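Local coordinates for intimin (Escherichia coli O127:H6 str. E2348/69, PDB 6TQD), which mediates bacterial adhesion as an outer-membrane attaching and effacing protein, its D00-D0 juncture domains forming an extended part of the passenger, at residues D35-D40 against Q60-I65; T80-A83 against N89-N92; A117-A122 against E128-T133; V185-T190 against A196-A201. All blocks are in the same frame, centred on the assembly; numbering follows the deposited sequence. Where two conformers were deposited one is given.

How the interactions relate
Interactions 1 and 2 lie in one beta-sandwich domain and interactions 3 and 4 in the next, the bacterial Ig-like one, on opposite sides of the chain's centre. Interaction 1 faces across its sandwich, while interaction 2 is a hairpin of one sheet. Their centres are 11 Å apart, and Val38 N meets Arg82 O at 2.8 Å, a probable hydrogen bond between neighbouring strands. Interactions 3 and 4, 13 Å between centres, meet where Tyr132 CE2 packs on Ala199 CB at 3.7 Å. Between the pairs the centres of interactions 1 and 4 are 40 Å apart. A sodium ion lies about 10 Å from the side chains of Trp39 and Ala81.

Interaction 1. Residues D35-D40 against Q60-I65; sequences DRIVWD and QDYQAI
The Tyr62 ring carries Trp39 on one face: NE1 of the indole sits above the phenol's centre, 3.3 Å from Tyr62 CD2. It is an edge-to-face pair, the five-membered ring giving its edge and the phenol its face, with centroids 4.4 Å apart and planes inclined by 58°. A water lies at the rim of the phenol, in its plane, close to the hydroxyl. Ile37 comes to the same ring obliquely, its CB 3.8 Å from Tyr62 CE1, and its CG1 also reaches the backbone of Gln60. In both Trp39 and Tyr62, CG stands anti to the carbonyl carbon (chi1 -69° and -76°), and the two side chains run antiparallel alongside one another, with the indole edge against the phenol face. The strands belong to the two facing sheets of a beta sandwich: 34-40 is an outermost strand of one, and 62-65 pairs with 50-53 in the other. Ile51 touches both aromatic residues, and His53 adds a second edge-to-face partner to Tyr62. The water bridges the sheets, accepting from Ile37 N at 3.0 Å and lying 2.7 Å from Tyr62 OH. The polar ends are thus met within an otherwise apolar join: the indole N-H lies over pi electrons, while the water links the phenol hydroxyl to a backbone amide of the opposite strand.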
loop_
_atom_site.group_PDB
_atom_site.type_symbol
_atom_site.label_atom_id
_atom_site.label_comp_id
_atom_site.label_asym_id
_atom_site.label_seq_id
_atom_site.Cartn_x
_atom_site.Cartn_y
_atom_site.Cartn_z
ATOM N N ASP A 35 -5.665 -0.285 34.083
ATOM C CA ASP A 35 -6.791 -1.206 34.133
ATOM C C ASP A 35 -7.089 -1.833 32.777
ATOM O O ASP A 35 -7.276 -3.054 32.685
ATOM C CB ASP A 35 -8.034 -0.486 34.684
ATOM C CG ASP A 35 -9.236 -1.411 34.809
ATOM O OD1 ASP A 35 -9.268 -2.207 35.762
ATOM O OD2 ASP A 35 -10.128 -1.347 33.932
ATOM N N ARG A 36 -7.135 -1.031 31.714
ATOM C CA ARG A 36 -7.549 -1.538 30.412
ATOM C C ARG A 36 -7.265 -0.504 29.336
ATOM O O ARG A 36 -7.009 0.674 29.620
ATOM C CB ARG A 36 -9.044 -1.855 30.410
ATOM C CG ARG A 36 -9.896 -0.615 30.541
ATOM C CD ARG A 36 -11.343 -0.968 30.739
ATOM N NE ARG A 36 -12.205 0.213 30.722
ATOM C CZ ARG A 36 -12.361 1.051 31.734
ATOM N NH1 ARG A 36 -11.701 0.870 32.869
ATOM N NH2 ARG A 36 -13.188 2.082 31.601
ATOM N N ILE A 37 -7.328 -0.968 28.081
ATOM C CA ILE A 37 -7.303 -0.140 26.888
ATOM C C ILE A 37 -8.644 -0.328 26.186
ATOM O O ILE A 37 -9.100 -1.469 26.018
ATOM C CB ILE A 37 -6.173 -0.561 25.925
ATOM C CG1 ILE A 37 -4.823 -0.689 26.636
ATOM C CG2 ILE A 37 -6.090 0.410 24.779
ATOM C CD1 ILE A 37 -4.277 0.607 27.209
ATOM N N VAL A 38 -9.249 0.772 25.753
ATOM C CA VAL A 38 -10.523 0.762 25.039
ATOM C C VAL A 38 -10.317 1.336 23.640
ATOM O O VAL A 38 -9.770 2.439 23.483
ATOM C CB VAL A 38 -11.597 1.558 25.804
ATOM C CG1 VAL A 38 -12.857 1.673 24.981
ATOM C CG2 VAL A 38 -11.897 0.897 27.149
ATOM N N TRP A 39 -10.760 0.592 22.623
ATOM C CA TRP A 39 -10.473 0.909 21.231
ATOM C C TRP A 39 -11.726 1.292 20.456
ATOM O O TRP A 39 -12.797 0.717 20.663
ATOM C CB TRP A 39 -9.880 -0.307 20.495
ATOM C CG TRP A 39 -8.533 -0.693 20.921
ATOM C CD1 TRP A 39 -8.221 -1.568 21.916
ATOM C CD2 TRP A 39 -7.290 -0.238 20.378
ATOM N NE1 TRP A 39 -6.858 -1.694 22.028
ATOM C CE2 TRP A 39 -6.259 -0.892 21.093
ATOM C CE3 TRP A 39 -6.950 0.637 19.340
ATOM C CZ2 TRP A 39 -4.919 -0.690 20.814
ATOM C CZ3 TRP A 39 -5.597 0.844 19.064
ATOM C CH2 TRP A 39 -4.611 0.189 19.800
ATOM N N ASP A 40 -11.575 2.243 19.551
ATOM C CA ASP A 40 -12.512 2.488 18.450
ATOM C C ASP A 40 -11.808 2.022 17.180
ATOM O O ASP A 40 -10.908 2.699 16.679
ATOM C CB ASP A 40 -12.914 3.954 18.347
ATOM C CG ASP A 40 -13.780 4.251 17.110
ATOM O OD1 ASP A 40 -13.962 3.362 16.254
ATOM O OD2 ASP A 40 -14.288 5.390 16.993
ATOM N N GLN A 60 -2.372 -4.639 28.114
ATOM C CA GLN A 60 -1.993 -3.742 27.028
ATOM C C GLN A 60 -1.525 -4.475 25.776
ATOM O O GLN A 60 -0.908 -3.851 24.900
ATOM C CB GLN A 60 -0.909 -2.736 27.445
ATOM C CG GLN A 60 0.439 -3.341 27.781
ATOM C CD GLN A 60 1.544 -2.296 27.810
ATOM O OE1 GLN A 60 2.251 -2.101 26.819
ATOM N NE2 GLN A 60 1.690 -1.617 28.931
ATOM N N ASP A 61 -1.800 -5.775 25.662
ATOM C CA ASP A 61 -1.295 -6.597 24.561
ATOM C C ASP A 61 -2.397 -6.759 23.522
ATOM O O ASP A 61 -3.292 -7.598 23.673
ATOM C CB ASP A 61 -0.828 -7.953 25.080
ATOM C CG ASP A 61 -0.170 -8.796 24.006
ATOM O OD1 ASP A 61 0.121 -8.257 22.918
ATOM O OD2 ASP A 61 0.050 -10.002 24.248
ATOM N N TYR A 62 -2.313 -5.971 22.450
ATOM C CA TYR A 62 -3.309 -5.962 21.394
ATOM C C TYR A 62 -2.646 -6.174 20.042
ATOM O O TYR A 62 -1.443 -5.967 19.873
ATOM C CB TYR A 62 -4.074 -4.628 21.387
ATOM C CG TYR A 62 -5.078 -4.574 22.500
ATOM C CD1 TYR A 62 -4.716 -4.131 23.771
ATOM C CD2 TYR A 62 -6.374 -4.988 22.298
ATOM C CE1 TYR A 62 -5.638 -4.112 24.797
ATOM C CE2 TYR A 62 -7.298 -4.951 23.294
ATOM C CZ TYR A 62 -6.920 -4.529 24.556
ATOM O OH TYR A 62 -7.858 -4.500 25.557
ATOM N N GLN A 63 -3.455 -6.595 19.088
ATOM C CA GLN A 63 -2.997 -6.819 17.725
ATOM C C GLN A 63 -4.099 -6.409 16.766
ATOM O O GLN A 63 -5.286 -6.422 17.107
ATOM C CB GLN A 63 -2.646 -8.290 17.490
ATOM C CG GLN A 63 -3.814 -9.242 17.638
ATOM C CD GLN A 63 -3.369 -10.690 17.833
ATOM O OE1 GLN A 63 -2.186 -10.972 18.030
ATOM N NE2 GLN A 63 -4.319 -11.607 17.744
ATOM N N ALA A 64 -3.700 -6.056 15.557
ATOM C CA ALA A 64 -4.632 -5.702 14.505
ATOM C C ALA A 64 -4.676 -6.840 13.498
ATOM O O ALA A 64 -3.625 -7.346 13.090
ATOM C CB ALA A 64 -4.206 -4.409 13.812
ATOM N N ILE A 65 -5.884 -7.250 13.136
ATOM C CA ILE A 65 -6.130 -8.148 12.014
ATOM C C ILE A 65 -6.470 -7.254 10.832
ATOM O O ILE A 65 -7.490 -6.564 10.838
ATOM C CB ILE A 65 -7.265 -9.131 12.312
ATOM C CG1 ILE A 65 -7.039 -9.835 13.657
ATOM C CG2 ILE A 65 -7.389 -10.134 11.165
ATOM C CD1 ILE A 65 -5.672 -10.443 13.829
HETATM O O HOH W 1 -7.084 -3.952 28.050
#

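Interaction 2. Residues T80-A83 against N89-N92; sequences TARA and NSSN
Ala83 and Ser91 hold the close end of a beta hairpin, in which strand 76-85 turns back into strand 90-101 within one sheet of the sandwich. Here the backbones are near: the axes of the short strands 80-83 and 90-92 come within 5.0 Å. Their directions differ by 141°, some way from strictly antiparallel. Ser91 N donates to Ala83 O at 2.8 Å. The return bond is made by a side chain: Ala83 N donates to Ser91 OG at 2.9 Å, with an N-H...O angle of 161°. Ser91 OG lies between its own N and carbonyl carbon, a position from which it also donates to Asn92 O. The hydroxyl therefore takes one bond from the opposite strand and gives one along its own, standing in for a backbone acceptor where the strands splay. Ala83 CB packs against this hydroxyl, and Leu8 of strand 6-9 touches Ser91 from the other sheet.

The side of the hairpin with Arg82 and Ser90 is looser. The extended start of the Arg82 chain lays CD against Ser90 CB at 3.6 Å, and the bend at chi3 then turns the guanidinium so that NH1 comes to Ser91 O. The guanidinium lies obliquely to the serines, and this NH1 bond to Ser91 O is weak, 2.9 Å long but bent to 116°. Asn92, on the exposed margin, directs its CB away from strand 80-83. Back at the close end, Ala83 O receives a further contact, a CA-H...O approach from Ser90 CA at 3.0 Å.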
loop_
_atom_site.group_PDB
_atom_site.type_symbol
_atom_site.label_atom_id
_atom_site.label_comp_id
_atom_site.label_asym_id
_atom_site.label_seq_id
_atom_site.Cartn_x
_atom_site.Cartn_y
_atom_site.Cartn_z
ATOM N N THR A 80 -8.405 4.494 17.238
ATOM C CA THR A 80 -8.006 5.213 18.431
ATOM C C THR A 80 -8.036 4.296 19.650
ATOM O O THR A 80 -8.880 3.406 19.759
ATOM C CB THR A 80 -8.875 6.455 18.708
ATOM O OG1 THR A 80 -10.258 6.104 18.647
ATOM C CG2 THR A 80 -8.568 7.551 17.698
ATOM N N ALA A 81 -7.127 4.556 20.579
ATOM C CA ALA A 81 -7.045 3.819 21.825
ATOM C C ALA A 81 -7.000 4.789 22.985
ATOM O O ALA A 81 -6.312 5.803 22.930
ATOM C CB ALA A 81 -5.770 2.984 21.889
ATOM N N ARG A 82 -7.690 4.438 24.061
ATOM C CA ARG A 82 -7.696 5.206 25.290
ATOM C C ARG A 82 -7.385 4.251 26.430
ATOM O O ARG A 82 -8.033 3.209 26.566
ATOM C CB ARG A 82 -9.060 5.867 25.496
ATOM C CG ARG A 82 -9.120 6.838 26.669
ATOM C CD ARG A 82 -10.534 7.364 26.895
ATOM N NE ARG A 82 -11.051 8.260 25.852
ATOM C CZ ARG A 82 -10.793 9.565 25.774
ATOM N NH1 ARG A 82 -9.970 10.137 26.644
ATOM N NH2 ARG A 82 -11.365 10.305 24.840
ATOM N N ALA A 83 -6.414 4.610 27.258
ATOM C CA ALA A 83 -6.091 3.818 28.438
ATOM C C ALA A 83 -6.878 4.324 29.636
ATOM O O ALA A 83 -7.142 5.522 29.762
ATOM C CB ALA A 83 -4.599 3.891 28.735
ATOM N N ASN A 89 -9.558 7.100 35.782
ATOM C CA ASN A 89 -9.017 8.143 34.923
ATOM C C ASN A 89 -8.661 7.531 33.579
ATOM O O ASN A 89 -8.392 6.337 33.469
ATOM C CB ASN A 89 -7.719 8.710 35.495
ATOM C CG ASN A 89 -7.917 9.379 36.835
ATOM O OD1 ASN A 89 -8.714 10.322 36.992
ATOM N ND2 ASN A 89 -7.186 8.891 37.822
ATOM N N SER A 90 -8.670 8.363 32.548
ATOM C CA SER A 90 -8.255 7.914 31.231
ATOM C C SER A 90 -7.113 8.774 30.710
ATOM O O SER A 90 -6.793 9.839 31.248
ATOM C CB SER A 90 -9.432 7.875 30.267
ATOM O OG SER A 90 -9.970 9.151 30.065
ATOM N N SER A 91 -6.472 8.265 29.659
ATOM C CA SER A 91 -5.449 8.970 28.909
ATOM C C SER A 91 -6.088 9.781 27.784
ATOM O O SER A 91 -7.304 9.826 27.625
ATOM C CB SER A 91 -4.477 7.963 28.294
ATOM O OG SER A 91 -5.125 7.199 27.283
ATOM N N ASN A 92 -5.246 10.412 26.968
ATOM C CA ASN A 92 -5.727 10.904 25.689
ATOM C C ASN A 92 -6.238 9.726 24.856
ATOM O O ASN A 92 -5.859 8.566 25.060
ATOM C CB ASN A 92 -4.570 11.533 24.913
ATOM C CG ASN A 92 -4.077 12.833 25.510
ATOM O OD1 ASN A 92 -4.842 13.595 26.093
ATOM N ND2 ASN A 92 -2.785 13.098 25.358
#

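Interaction 3. Residues A117-A122 against E128-T133; sequences ADKTSA and EAITYT
Ala117 sets its methyl over one face of the Tyr132 ring, offset toward the rim, with CB 3.9 Å from the centroid and 15° off the normal: a CH-pi contact. The same methyl meets Ile130 CG2 at 3.5 Å, while the other branch of Ile130 leads to Ala122, its CG1 against Ala122 CB. One isoleucine thus spans both ends of segment 117-122. Asp118 runs obliquely across Thr131 and takes the place of a backbone acceptor. Its CG lies between N and the carbonyl carbon (chi1 69°), turning OD1 to Thr131 N, which approaches from above the carboxylate plane, 2.9 Å away. Asp118 N returns a bond to Thr131 O, and a water joins Asp118 OD2 to Ala129 O and Thr131 OG1. Lys119 and Glu128, both extended beyond CG, cross each other. Lys119 NZ reaches the anti lone pair of Glu128 OE1 at 2.9 Å and donates equally closely to Ala129 O. Asp118 and Lys119 lie in the link by which the chain passes from strand 111-117, paired with 130-138, to strand 121-123, which joins 197-205 in the other sheet of the bacterial Ig-like sandwich. The ammonium is gripped by a carboxylate and a carbonyl, and Glu128 OE2 accepts from Lys123 N. These bonds would probably stabilise the charge on both groups, tying the sheet-switching segment to strand 130-138.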
loop_
_atom_site.group_PDB
_atom_site.type_symbol
_atom_site.label_atom_id
_atom_site.label_comp_id
_atom_site.label_asym_id
_atom_site.label_seq_id
_atom_site.Cartn_x
_atom_site.Cartn_y
_atom_site.Cartn_z
ATOM N N ALA A 117 -2.350 0.785 -18.401
ATOM C CA ALA A 117 -2.371 1.397 -19.722
ATOM C C ALA A 117 -3.683 2.141 -19.947
ATOM O O ALA A 117 -4.723 1.789 -19.381
ATOM C CB ALA A 117 -2.192 0.329 -20.800
ATOM N N ASP A 118 -3.626 3.172 -20.785
ATOM C CA ASP A 118 -4.820 3.944 -21.086
ATOM C C ASP A 118 -5.748 3.246 -22.070
ATOM O O ASP A 118 -6.898 3.674 -22.221
ATOM C CB ASP A 118 -4.464 5.345 -21.609
ATOM C CG ASP A 118 -3.833 5.325 -22.987
ATOM O OD1 ASP A 118 -3.252 4.292 -23.371
ATOM O OD2 ASP A 118 -3.946 6.357 -23.697
ATOM N N LYS A 119 -5.294 2.182 -22.728
ATOM C CA LYS A 119 -6.110 1.459 -23.692
ATOM C C LYS A 119 -5.822 -0.026 -23.563
ATOM O O LYS A 119 -4.717 -0.423 -23.187
ATOM C CB LYS A 119 -5.776 1.860 -25.135
ATOM C CG LYS A 119 -5.810 3.337 -25.403
ATOM C CD LYS A 119 -5.144 3.652 -26.729
ATOM C CE LYS A 119 -5.111 5.144 -26.971
ATOM N NZ LYS A 119 -4.443 5.470 -28.249
ATOM N N THR A 120 -6.816 -0.846 -23.902
ATOM C CA THR A 120 -6.634 -2.292 -23.908
ATOM C C THR A 120 -6.229 -2.811 -25.277
ATOM O O THR A 120 -5.776 -3.958 -25.390
ATOM C CB THR A 120 -7.925 -2.993 -23.473
ATOM O OG1 THR A 120 -8.980 -2.678 -24.388
ATOM C CG2 THR A 120 -8.318 -2.564 -22.064
ATOM N N SER A 121 -6.390 -2.000 -26.313
ATOM C CA SER A 121 -6.063 -2.408 -27.671
ATOM C C SER A 121 -5.691 -1.170 -28.473
ATOM O O SER A 121 -6.046 -0.039 -28.116
ATOM C CB SER A 121 -7.217 -3.180 -28.323
ATOM O OG SER A 121 -8.352 -2.356 -28.509
ATOM N N ALA A 122 -4.941 -1.397 -29.546
ATOM C CA ALA A 122 -4.525 -0.321 -30.434
ATOM C C ALA A 122 -4.249 -0.915 -31.807
ATOM O O ALA A 122 -4.035 -2.121 -31.949
ATOM C CB ALA A 122 -3.285 0.400 -29.897
ATOM N N GLU A 128 -0.206 4.155 -33.545
ATOM C CA GLU A 128 -1.070 4.389 -32.396
ATOM C C GLU A 128 -0.341 4.009 -31.110
ATOM O O GLU A 128 0.250 2.935 -31.018
ATOM C CB GLU A 128 -2.381 3.618 -32.475
ATOM C CG GLU A 128 -3.287 4.023 -31.302
ATOM C CD GLU A 128 -4.685 3.444 -31.335
ATOM O OE1 GLU A 128 -5.497 3.863 -30.477
ATOM O OE2 GLU A 128 -4.978 2.578 -32.186
ATOM N N ALA A 129 -0.386 4.904 -30.131
ATOM C CA ALA A 129 0.341 4.729 -28.884
ATOM C C ALA A 129 -0.594 4.263 -27.783
ATOM O O ALA A 129 -1.717 4.761 -27.642
ATOM C CB ALA A 129 0.988 6.050 -28.465
ATOM N N ILE A 130 -0.114 3.297 -27.001
ATOM C CA ILE A 130 -0.695 2.944 -25.707
ATOM C C ILE A 130 0.206 3.549 -24.641
ATOM O O ILE A 130 1.414 3.288 -24.619
ATOM C CB ILE A 130 -0.802 1.422 -25.547
ATOM C CG1 ILE A 130 -1.736 0.838 -26.618
ATOM C CG2 ILE A 130 -1.283 1.070 -24.143
ATOM C CD1 ILE A 130 -1.864 -0.673 -26.563
ATOM N N THR A 131 -0.370 4.363 -23.758
ATOM C CA THR A 131 0.407 5.073 -22.749
ATOM C C THR A 131 0.236 4.386 -21.404
ATOM O O THR A 131 -0.893 4.173 -20.944
ATOM C CB THR A 131 -0.013 6.535 -22.647
ATOM O OG1 THR A 131 0.169 7.157 -23.930
ATOM C CG2 THR A 131 0.821 7.258 -21.613
ATOM N N TYR A 132 1.357 4.068 -20.774
ATOM C CA TYR A 132 1.386 3.380 -19.488
ATOM C C TYR A 132 1.777 4.353 -18.390
ATOM O O TYR A 132 2.608 5.237 -18.593
ATOM C CB TYR A 132 2.398 2.239 -19.511
ATOM C CG TYR A 132 1.999 1.046 -20.342
ATOM C CD1 TYR A 132 2.083 1.068 -21.732
ATOM C CD2 TYR A 132 1.556 -0.119 -19.736
ATOM C CE1 TYR A 132 1.718 -0.040 -22.486
ATOM C CE2 TYR A 132 1.193 -1.226 -20.480
ATOM C CZ TYR A 132 1.280 -1.184 -21.857
ATOM O OH TYR A 132 0.924 -2.279 -22.619
ATOM N N THR A 133 1.193 4.160 -17.208
ATOM C CA THR A 133 1.480 4.977 -16.040
ATOM C C THR A 133 1.845 4.036 -14.904
ATOM O O THR A 133 1.064 3.147 -14.566
ATOM C CB THR A 133 0.269 5.825 -15.640
ATOM O OG1 THR A 133 -0.105 6.684 -16.719
ATOM C CG2 THR A 133 0.596 6.674 -14.411
HETATM O O HOH W 2 -1.948 6.733 -25.665
HETATM O O HOH W 3 -7.410 2.683 -29.498
#

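Interaction 4. Residues V185-T190 against A196-A201; sequences VVSAKT and ALNANA
Val186 and Ala199, with Ala188 and Leu197, carry the backbone bonds of a beta hairpin, strands 182-189 and 197-205 of the bacterial Ig-like sandwich. Ala188 and Leu197 form an antiparallel hydrogen-bonded pair, N to O in both directions, at 3.0 Å for Ala188 N to Leu197 O. Further along, Ala199 N donates to Val186 O at 2.8 Å. Past that bond direct pairing gives way to a water that accepts from Val186 N at a long 3.3 Å and donates to Asn200 O.

Packing contacts come next. Val185, Ser187 and Asn198 share one face. Val185 divides its branches: CG1, anti to its backbone N (chi1 175°), lies against Ala199 O and Asn198 CB, and CG2 meets Ala201 CB at 4.0 Å. The valine and asparagine side chains cross at about a right angle. Ser187 and Asn198 are a non-hydrogen-bonded pair, in which Ser187 CB packs closely on Asn198 OD1 at 3.3 Å. At the turn end Ala196 CB packs on Lys189 CB at 3.8 Å, and the aliphatic lysine chain continues past the Ala196 backbone. Val186, Ala188 and Ala199 face inward onto Phe115 of the opposite sheet.

Polar side-chain bonds lead away from the pairing. Lys189 bends at chi4, so that NZ donates to Thr190 O and to Met193 O in the turn, while Ser187 OG makes a weak bond to Asn151 O of the adjacent strand.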
loop_
_atom_site.group_PDB
_atom_site.type_symbol
_atom_site.label_atom_id
_atom_site.label_comp_id
_atom_site.label_asym_id
_atom_site.label_seq_id
_atom_site.Cartn_x
_atom_site.Cartn_y
_atom_site.Cartn_z
ATOM N N VAL A 185 3.093 -7.579 -23.144
ATOM C CA VAL A 185 3.152 -7.326 -21.710
ATOM C C VAL A 185 4.353 -6.435 -21.445
ATOM O O VAL A 185 5.473 -6.758 -21.852
ATOM C CB VAL A 185 3.256 -8.632 -20.901
ATOM C CG1 VAL A 185 3.453 -8.322 -19.418
ATOM C CG2 VAL A 185 2.022 -9.494 -21.088
ATOM N N VAL A 186 4.116 -5.313 -20.765
ATOM C CA VAL A 186 5.159 -4.383 -20.366
ATOM C C VAL A 186 5.257 -4.411 -18.848
ATOM O O VAL A 186 4.257 -4.625 -18.159
ATOM C CB VAL A 186 4.842 -2.951 -20.842
ATOM C CG1 VAL A 186 5.973 -2.020 -20.498
ATOM C CG2 VAL A 186 4.567 -2.940 -22.348
ATOM N N SER A 187 6.473 -4.202 -18.329
ATOM C CA SER A 187 6.708 -4.199 -16.890
ATOM C C SER A 187 7.380 -2.903 -16.460
ATOM O O SER A 187 8.016 -2.201 -17.254
ATOM C CB SER A 187 7.606 -5.373 -16.482
ATOM O OG SER A 187 8.932 -5.156 -16.926
ATOM N N ALA A 188 7.238 -2.610 -15.161
ATOM C CA ALA A 188 7.826 -1.444 -14.518
ATOM C C ALA A 188 8.517 -1.873 -13.225
ATOM O O ALA A 188 8.003 -2.718 -12.494
ATOM C CB ALA A 188 6.721 -0.424 -14.171
ATOM N N LYS A 189 9.663 -1.262 -12.941
ATOM C CA LYS A 189 10.438 -1.651 -11.769
ATOM C C LYS A 189 11.219 -0.468 -11.220
ATOM O O LYS A 189 11.689 0.394 -11.967
ATOM C CB LYS A 189 11.401 -2.793 -12.122
ATOM C CG LYS A 189 12.099 -3.438 -10.920
ATOM C CD LYS A 189 13.076 -4.527 -11.334
ATOM C CE LYS A 189 13.842 -5.100 -10.147
ATOM N NZ LYS A 189 14.779 -4.117 -9.521
ATOM N N THR A 190 11.352 -0.435 -9.893
ATOM C CA THR A 190 12.254 0.480 -9.211
ATOM C C THR A 190 13.403 -0.307 -8.587
ATOM O O THR A 190 13.349 -1.539 -8.433
ATOM C CB THR A 190 11.523 1.277 -8.125
ATOM O OG1 THR A 190 10.950 0.358 -7.190
ATOM C CG2 THR A 190 10.451 2.158 -8.729
ATOM N N ALA A 196 10.163 -7.023 -11.419
ATOM C CA ALA A 196 9.305 -5.998 -11.993
ATOM C C ALA A 196 7.828 -6.359 -11.828
ATOM O O ALA A 196 7.467 -7.518 -11.620
ATOM C CB ALA A 196 9.620 -5.803 -13.486
ATOM N N LEU A 197 6.968 -5.329 -11.889
ATOM C CA LEU A 197 5.523 -5.493 -11.896
ATOM C C LEU A 197 5.030 -5.462 -13.343
ATOM O O LEU A 197 5.233 -4.466 -14.043
ATOM C CB LEU A 197 4.850 -4.360 -11.112
ATOM C CG LEU A 197 3.315 -4.398 -11.102
ATOM C CD1 LEU A 197 2.824 -5.663 -10.385
ATOM C CD2 LEU A 197 2.725 -3.151 -10.446
ATOM N N ASN A 198 4.366 -6.537 -13.775
ATOM C CA ASN A 198 3.818 -6.603 -15.127
ATOM C C ASN A 198 2.462 -5.913 -15.203
ATOM O O ASN A 198 1.592 -6.138 -14.357
ATOM C CB ASN A 198 3.614 -8.058 -15.555
ATOM C CG ASN A 198 4.912 -8.787 -15.812
ATOM O OD1 ASN A 198 5.989 -8.206 -15.753
ATOM N ND2 ASN A 198 4.812 -10.076 -16.100
ATOM N N ALA A 199 2.272 -5.099 -16.231
ATOM C CA ALA A 199 0.946 -4.610 -16.559
ATOM C C ALA A 199 0.119 -5.733 -17.195
ATOM O O ALA A 199 0.648 -6.743 -17.658
ATOM C CB ALA A 199 1.037 -3.476 -17.579
ATOM N N ASN A 200 -1.196 -5.528 -17.236
ATOM C CA ASN A 200 -2.051 -6.457 -17.956
ATOM C C ASN A 200 -1.700 -6.424 -19.443
ATOM O O ASN A 200 -1.261 -5.406 -19.977
ATOM C CB ASN A 200 -3.521 -6.080 -17.779
ATOM C CG ASN A 200 -4.051 -6.418 -16.401
ATOM O OD1 ASN A 200 -3.464 -7.219 -15.670
ATOM N ND2 ASN A 200 -5.175 -5.810 -16.040
ATOM N N ALA A 201 -1.881 -7.560 -20.106
ATOM C CA ALA A 201 -1.586 -7.634 -21.524
ATOM C C ALA A 201 -2.488 -6.673 -22.277
ATOM O O ALA A 201 -3.645 -6.464 -21.902
ATOM C CB ALA A 201 -1.831 -9.053 -22.038
HETATM O O HOH W 4 0.949 -4.679 -21.395
#